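Local coordinates for 3-dehydroquinate dehydratase (Thermus thermophilus, PDB 2UYG) that catalyses the trans-dehydration of 3-dehydroquinate to 3-dehydroshikimate, the third step of the seven-step shikimate route to chorismate, at the interface of chains A and B and the interface of chains A and C. Sequence-based numbering; all coordinates share one arbitrary frame. Chains: chain A/B/C, 3-dehydroquinate dehydratase.

Contact 1: the interface of chains A and B. Residues chain A 96, 104, 121-124, 126, 133; chain B 96, 104, 121-124, 126, 133.
In this type II dehydroquinase, strand 121-124 of each chain runs antiparallel to its twin across a two-fold axis, joining the two subunits edge to edge. A:Ile122 and B:Ser124 pair through both of their backbone polar groups, and the symmetric pair repeats the pattern. A:Ile122 N donates to B:Ser124 O at 2.9 Å, nearly along the C=O axis, and B:Ser124 N answers to A:Ile122 O at 3.0 Å. A:Val123 and B:Val123 face each other at the axis.

The isoleucines bury the most surface. With CG1 anti to the backbone N (chi1 176°), A:Ile122 turns CG2 into the crowded position between N and the carbonyl carbon, where this methyl lies 3.6 Å from the hydroxyl OG of B:Ser124. The same methyl approaches ND1 of B:His104 at 4.2 Å. The two His104 imidazoles draw near each other across the axis, so a charge on one would probably disfavour a charge on the other.

On the other side of the strands, A:Phe126 lays the CZ end of one ring face over the backbone of B:Gly121 and B:Ile122, CZ 3.6 Å from B:Gly121 CA. B:Val123 CG1 also touches CZ, at 3.8 Å. A:Leu133 CD1 covers the opposite face, offset toward the rim, so the ring is held between its own chain's leucine and the partner strand. An alanine in place of A:Phe126 would probably loosen the packing over the backbone of B:Gly121 and B:Ile122 and against B:Val123, leaving A:Leu133 less well supported. The two leucines themselves meet across the axis, A:Leu133 CD1 approaching B:Leu133 CB at 3.7 Å.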
loop_
_atom_site.group_PDB
_atom_site.type_symbol
_atom_site.label_atom_id
_atom_site.label_comp_id
_atom_site.label_asym_id
_atom_site.label_seq_id
_atom_site.Cartn_x
_atom_site.Cartn_y
_atom_site.Cartn_z
ATOM N N VAL A 96 14.123 -2.093 -28.955
ATOM C CA VAL A 96 14.756 -2.910 -27.970
ATOM C C VAL A 96 15.329 -1.975 -26.868
ATOM O O VAL A 96 16.034 -1.064 -27.173
ATOM C CB VAL A 96 15.924 -3.728 -28.520
ATOM C CG1 VAL A 96 16.449 -4.654 -27.428
ATOM C CG2 VAL A 96 15.469 -4.617 -29.749
ATOM N N HIS A 104 17.747 -4.500 -11.289
ATOM C CA HIS A 104 17.156 -5.209 -10.188
ATOM C C HIS A 104 18.060 -5.393 -9.014
ATOM O O HIS A 104 17.645 -5.963 -8.065
ATOM C CB HIS A 104 16.645 -6.564 -10.688
ATOM C CG HIS A 104 15.667 -6.406 -11.769
ATOM N ND1 HIS A 104 15.941 -6.752 -13.076
ATOM C CD2 HIS A 104 14.443 -5.842 -11.773
ATOM C CE1 HIS A 104 14.892 -6.483 -13.827
ATOM N NE2 HIS A 104 13.989 -5.877 -13.070
ATOM N N GLY A 121 11.776 -6.210 -26.537
ATOM C CA GLY A 121 12.395 -6.897 -25.412
ATOM C C GLY A 121 13.292 -5.988 -24.663
ATOM O O GLY A 121 13.399 -4.776 -25.037
ATOM N N ILE A 122 13.927 -6.576 -23.643
ATOM C CA ILE A 122 14.798 -5.876 -22.749
ATOM C C ILE A 122 16.049 -6.632 -22.454
ATOM O O ILE A 122 16.037 -7.855 -22.252
ATOM C CB ILE A 122 14.008 -5.370 -21.445
ATOM C CG1 ILE A 122 14.932 -4.703 -20.420
ATOM C CG2 ILE A 122 13.168 -6.418 -20.853
ATOM C CD1 ILE A 122 14.152 -3.737 -19.499
ATOM N N VAL A 123 17.175 -5.916 -22.499
ATOM C CA VAL A 123 18.404 -6.501 -22.130
ATOM C C VAL A 123 19.153 -5.683 -21.157
ATOM O O VAL A 123 19.483 -4.513 -21.375
ATOM C CB VAL A 123 19.290 -7.140 -23.318
ATOM C CG1 VAL A 123 18.733 -7.024 -24.642
ATOM C CG2 VAL A 123 20.684 -6.854 -23.182
ATOM N N SER A 124 19.428 -6.260 -20.012
ATOM C CA SER A 124 20.262 -5.469 -19.108
ATOM C C SER A 124 21.173 -6.116 -18.076
ATOM O O SER A 124 20.919 -7.187 -17.611
ATOM C CB SER A 124 19.347 -4.464 -18.421
ATOM O OG SER A 124 18.549 -5.109 -17.502
ATOM N N PHE A 126 24.732 -6.257 -18.755
ATOM C CA PHE A 126 25.898 -6.740 -19.447
ATOM C C PHE A 126 26.860 -5.647 -19.790
ATOM O O PHE A 126 27.705 -5.844 -20.618
ATOM C CB PHE A 126 25.446 -7.527 -20.717
ATOM C CG PHE A 126 24.400 -8.514 -20.424
ATOM C CD1 PHE A 126 23.108 -8.292 -20.759
ATOM C CD2 PHE A 126 24.694 -9.626 -19.714
ATOM C CE1 PHE A 126 22.103 -9.173 -20.405
ATOM C CE2 PHE A 126 23.758 -10.504 -19.382
ATOM C CZ PHE A 126 22.403 -10.271 -19.686
ATOM N N LEU A 133 24.201 -7.341 -27.708
ATOM C CA LEU A 133 23.171 -8.343 -27.809
ATOM C C LEU A 133 21.897 -7.842 -28.512
ATOM O O LEU A 133 21.207 -8.644 -29.249
ATOM C CB LEU A 133 22.758 -8.928 -26.444
ATOM C CG LEU A 133 23.689 -9.427 -25.335
ATOM C CD1 LEU A 133 22.947 -10.292 -24.298
ATOM C CD2 LEU A 133 25.003 -9.976 -25.677
ATOM N N VAL B 96 23.056 -15.954 -16.028
ATOM C CA VAL B 96 22.320 -15.142 -16.911
ATOM C C VAL B 96 20.849 -15.585 -16.913
ATOM O O VAL B 96 20.550 -16.735 -17.165
ATOM C CB VAL B 96 22.841 -15.189 -18.342
ATOM C CG1 VAL B 96 22.081 -14.206 -19.165
ATOM C CG2 VAL B 96 24.317 -14.860 -18.399
ATOM N N HIS B 104 7.215 -7.512 -18.898
ATOM C CA HIS B 104 6.568 -6.249 -18.602
ATOM C C HIS B 104 5.288 -5.967 -19.421
ATOM O O HIS B 104 4.604 -4.975 -19.186
ATOM C CB HIS B 104 7.569 -5.105 -18.674
ATOM C CG HIS B 104 8.794 -5.351 -17.856
ATOM N ND1 HIS B 104 9.843 -6.131 -18.299
ATOM C CD2 HIS B 104 9.115 -4.981 -16.585
ATOM C CE1 HIS B 104 10.782 -6.176 -17.369
ATOM N NE2 HIS B 104 10.352 -5.505 -16.310
ATOM N N GLY B 121 22.913 -10.442 -15.589
ATOM C CA GLY B 121 21.952 -9.588 -16.228
ATOM C C GLY B 121 20.790 -10.443 -16.583
ATOM O O GLY B 121 20.766 -11.647 -16.247
ATOM N N ILE B 122 19.872 -9.818 -17.327
ATOM C CA ILE B 122 18.653 -10.402 -17.732
ATOM C C ILE B 122 18.340 -10.084 -19.199
ATOM O O ILE B 122 18.541 -8.996 -19.653
ATOM C CB ILE B 122 17.519 -9.909 -16.775
ATOM C CG1 ILE B 122 16.199 -10.299 -17.280
ATOM C CG2 ILE B 122 17.486 -8.404 -16.620
ATOM C CD1 ILE B 122 15.267 -10.614 -16.164
ATOM N N VAL B 123 17.857 -11.086 -19.940
ATOM C CA VAL B 123 17.385 -10.922 -21.259
ATOM C C VAL B 123 16.007 -11.523 -21.445
ATOM O O VAL B 123 15.733 -12.680 -21.038
ATOM C CB VAL B 123 18.478 -11.285 -22.420
ATOM C CG1 VAL B 123 19.798 -11.855 -21.999
ATOM C CG2 VAL B 123 17.841 -11.820 -23.701
ATOM N N SER B 124 15.088 -10.706 -21.979
ATOM C CA SER B 124 13.734 -11.185 -22.154
ATOM C C SER B 124 12.949 -10.539 -23.262
ATOM O O SER B 124 13.179 -9.407 -23.574
ATOM C CB SER B 124 12.915 -11.102 -20.847
ATOM O OG SER B 124 13.276 -9.971 -20.166
ATOM N N PHE B 126 12.684 -11.964 -26.534
ATOM C CA PHE B 126 13.086 -12.306 -27.865
ATOM C C PHE B 126 12.842 -13.723 -28.375
ATOM O O PHE B 126 13.518 -14.128 -29.268
ATOM C CB PHE B 126 14.548 -12.079 -27.930
ATOM C CG PHE B 126 14.933 -10.773 -27.421
ATOM C CD1 PHE B 126 15.539 -10.642 -26.184
ATOM C CD2 PHE B 126 14.673 -9.649 -28.149
ATOM C CE1 PHE B 126 15.912 -9.367 -25.698
ATOM C CE2 PHE B 126 15.018 -8.403 -27.641
ATOM C CZ PHE B 126 15.655 -8.281 -26.450
ATOM N N LEU B 133 21.254 -14.744 -27.194
ATOM C CA LEU B 133 21.859 -13.551 -26.693
ATOM C C LEU B 133 22.636 -13.789 -25.455
ATOM O O LEU B 133 23.716 -13.211 -25.291
ATOM C CB LEU B 133 20.815 -12.461 -26.405
ATOM C CG LEU B 133 19.948 -11.928 -27.521
ATOM C CD1 LEU B 133 19.483 -10.477 -27.252
ATOM C CD2 LEU B 133 20.520 -12.089 -28.870
#

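Contact 2: the interface of chains A and C. Residues chain A 8-9, 50, 52, 76-77, 80; chain C 52-53, 56, 60, 81-83, 86.
A:Ala76 sets its methyl against the start of helix 82-89 of chain C, CB lying 3.7 Å from C:Ala83 CA, at the centre of this subunit interface of the type II dehydroquinase dodecamer. A:Pro8, from the family's GPNLN signature, covers the C:Ala83 methyl with its ring carbons. Beside them the A:Tyr80 side chain crosses C:Tyr82 obliquely, with C:Tyr82 CB standing off the plane of the A:Tyr80 ring, 3.8 Å from its CE2. C:Ile56, with CG2 anti to the backbone N, wedges that methyl against the amides of A:Asn9 and A:Asn50.

Farther out, A:Tyr80 and C:Glu52 meet tip to tip: the phenol OH donates to the syn lone pair of OE2 at 2.5 Å, with OE2 in the ring plane and the carboxylate turned 69° from it. C:Ala83 N donates to the same phenol oxygen at 3.2 Å, which would probably strengthen its donation to the carboxylate. The other oxygen, C:Glu52 OE1, binds a water that also meets A:Asn50 O and A:Glu52 N.

A:Asn9 uses both ends of its amide. ND2 donates in plane to a lone pair of C:Ala83 O at 2.9 Å, and OD1 accepts C:Gln60 NE2 from above the carbonyl plane at 2.8 Å. The extended C:Gln60 also gives NE2 to A:Asn50 OD1, again above the carbonyl plane. That oxygen additionally takes A:Asn9 N at 2.8 Å, tying the two asparagines together.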
loop_
_atom_site.group_PDB
_atom_site.type_symbol
_atom_site.label_atom_id
_atom_site.label_comp_id
_atom_site.label_asym_id
_atom_site.label_seq_id
_atom_site.Cartn_x
_atom_site.Cartn_y
_atom_site.Cartn_z
ATOM N N PRO A 8 19.412 10.748 -20.689
ATOM C CA PRO A 8 20.202 11.588 -19.812
ATOM C C PRO A 8 21.323 10.920 -19.095
ATOM O O PRO A 8 21.362 9.679 -18.835
ATOM C CB PRO A 8 19.190 12.155 -18.896
ATOM C CG PRO A 8 17.898 11.474 -19.228
ATOM C CD PRO A 8 17.999 10.898 -20.492
ATOM N N ASN A 9 22.319 11.765 -18.829
ATOM C CA ASN A 9 23.535 11.380 -18.128
ATOM C C ASN A 9 24.470 10.330 -18.798
ATOM O O ASN A 9 25.593 10.053 -18.329
ATOM C CB ASN A 9 23.195 10.951 -16.704
ATOM C CG ASN A 9 22.411 11.992 -15.997
ATOM O OD1 ASN A 9 22.901 13.154 -15.759
ATOM N ND2 ASN A 9 21.157 11.637 -15.661
ATOM N N ASN A 50 20.162 14.750 -22.999
ATOM C CA ASN A 50 19.681 14.853 -21.650
ATOM C C ASN A 50 18.191 15.320 -21.602
ATOM O O ASN A 50 17.666 15.438 -20.502
ATOM C CB ASN A 50 20.534 15.844 -20.903
ATOM C CG ASN A 50 21.969 15.336 -20.650
ATOM O OD1 ASN A 50 22.174 14.220 -20.167
ATOM N ND2 ASN A 50 22.968 16.174 -20.987
ATOM N N GLU A 52 14.167 14.968 -22.532
ATOM C CA GLU A 52 13.098 13.984 -22.742
ATOM C C GLU A 52 12.444 14.225 -24.102
ATOM O O GLU A 52 12.216 13.306 -24.919
ATOM C CB GLU A 52 12.076 14.147 -21.614
ATOM C CG GLU A 52 10.734 13.466 -21.921
ATOM C CD GLU A 52 9.711 13.556 -20.809
ATOM O OE1 GLU A 52 9.421 14.725 -20.420
ATOM O OE2 GLU A 52 9.207 12.468 -20.364
ATOM N N ALA A 76 17.686 7.397 -16.645
ATOM C CA ALA A 76 16.678 7.439 -15.581
ATOM C C ALA A 76 15.162 7.643 -16.035
ATOM O O ALA A 76 14.225 7.369 -15.215
ATOM C CB ALA A 76 17.015 8.446 -14.621
ATOM N N LEU A 77 14.967 8.128 -17.262
ATOM C CA LEU A 77 13.638 8.346 -17.810
ATOM C C LEU A 77 12.884 7.046 -17.868
ATOM O O LEU A 77 11.684 7.051 -17.919
ATOM C CB LEU A 77 13.693 8.928 -19.225
ATOM C CG LEU A 77 14.263 10.372 -19.329
ATOM C CD1 LEU A 77 14.431 10.811 -20.769
ATOM C CD2 LEU A 77 13.489 11.363 -18.535
ATOM N N TYR A 80 10.106 6.899 -15.291
ATOM C CA TYR A 80 8.956 7.830 -15.119
ATOM C C TYR A 80 8.362 8.503 -16.387
ATOM O O TYR A 80 7.230 9.055 -16.325
ATOM C CB TYR A 80 9.236 8.831 -14.031
ATOM C CG TYR A 80 10.370 9.743 -14.346
ATOM C CD1 TYR A 80 10.136 11.036 -14.767
ATOM C CD2 TYR A 80 11.728 9.289 -14.283
ATOM C CE1 TYR A 80 11.236 11.936 -15.042
ATOM C CE2 TYR A 80 12.802 10.142 -14.565
ATOM C CZ TYR A 80 12.565 11.470 -14.925
ATOM O OH TYR A 80 13.616 12.312 -15.174
ATOM N N GLU C 52 13.989 20.411 -17.681
ATOM C CA GLU C 52 14.723 19.408 -16.939
ATOM C C GLU C 52 16.135 19.181 -17.572
ATOM O O GLU C 52 17.144 19.106 -16.851
ATOM C CB GLU C 52 13.923 18.100 -16.965
ATOM C CG GLU C 52 14.587 16.867 -16.271
ATOM C CD GLU C 52 13.789 15.549 -16.455
ATOM O OE1 GLU C 52 13.339 15.281 -17.593
ATOM O OE2 GLU C 52 13.658 14.736 -15.527
ATOM N N GLY C 53 16.153 19.138 -18.905
ATOM C CA GLY C 53 17.296 18.792 -19.709
ATOM C C GLY C 53 18.342 19.835 -19.524
ATOM O O GLY C 53 19.525 19.489 -19.411
ATOM N N ILE C 56 19.783 19.605 -15.926
ATOM C CA ILE C 56 20.685 18.426 -15.917
ATOM C C ILE C 56 22.040 18.790 -16.514
ATOM O O ILE C 56 23.054 18.472 -15.956
ATOM C CB ILE C 56 20.111 17.269 -16.724
ATOM C CG1 ILE C 56 18.917 16.697 -15.980
ATOM C CG2 ILE C 56 21.259 16.282 -17.034
ATOM C CD1 ILE C 56 18.257 15.635 -16.632
ATOM N N GLN C 60 25.622 18.827 -14.742
ATOM C CA GLN C 60 26.727 17.980 -15.260
ATOM C C GLN C 60 28.056 18.808 -15.557
ATOM O O GLN C 60 29.204 18.340 -15.418
ATOM C CB GLN C 60 26.313 17.304 -16.533
ATOM C CG GLN C 60 25.100 16.354 -16.456
ATOM C CD GLN C 60 24.786 15.769 -17.799
ATOM O OE1 GLN C 60 25.145 16.339 -18.793
ATOM N NE2 GLN C 60 24.083 14.651 -17.838
ATOM N N SER C 81 12.147 13.923 -10.878
ATOM C CA SER C 81 13.226 13.839 -11.906
ATOM C C SER C 81 14.310 12.930 -11.398
ATOM O O SER C 81 15.265 13.394 -10.756
ATOM C CB SER C 81 13.851 15.205 -12.236
ATOM O OG SER C 81 14.598 15.166 -13.459
ATOM N N TYR C 82 14.146 11.627 -11.576
ATOM C CA TYR C 82 15.244 10.721 -11.347
ATOM C C TYR C 82 16.451 10.991 -12.284
ATOM O O TYR C 82 17.600 10.683 -11.950
ATOM C CB TYR C 82 14.798 9.253 -11.398
ATOM C CG TYR C 82 13.938 8.840 -10.220
ATOM C CD1 TYR C 82 12.582 8.536 -10.404
ATOM C CD2 TYR C 82 14.475 8.690 -8.963
ATOM C CE1 TYR C 82 11.753 8.153 -9.342
ATOM C CE2 TYR C 82 13.682 8.272 -7.900
ATOM C CZ TYR C 82 12.293 8.031 -8.110
ATOM O OH TYR C 82 11.449 7.699 -7.087
ATOM N N ALA C 83 16.241 11.642 -13.406
ATOM C CA ALA C 83 17.366 12.110 -14.255
ATOM C C ALA C 83 18.253 13.182 -13.600
ATOM O O ALA C 83 19.514 13.183 -13.793
ATOM C CB ALA C 83 16.885 12.607 -15.476
ATOM N N ASP C 86 20.374 11.392 -10.889
ATOM C CA ASP C 86 21.515 10.837 -11.568
ATOM C C ASP C 86 22.567 11.857 -12.017
ATOM O O ASP C 86 23.802 11.638 -11.861
ATOM C CB ASP C 86 20.993 9.944 -12.707
ATOM C CG ASP C 86 20.726 8.534 -12.215
ATOM O OD1 ASP C 86 20.953 8.342 -11.013
ATOM O OD2 ASP C 86 20.336 7.556 -12.868
HETATM O O HOH W 1 14.819 16.050 -19.824
#

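Contacts 1 and 2 lie about 22 Å apart and share none of the residues described, so chain A engages chains B and C through separate surfaces. Contact 1 is two-fold and built on strand 121-124, whereas contact 2 is not an exact two-fold and brings different surfaces of A and C together, as expected within the trimers of this family. Combining the two interface types would assemble trimers into the homododecamer. Both may bear on catalysis: contact 1 is centred about 7 Å from A:His99, the predicted proton donor, and contact 2 includes C:Asp86, a predicted substrate-binding residue that probably serves the neighbouring subunit.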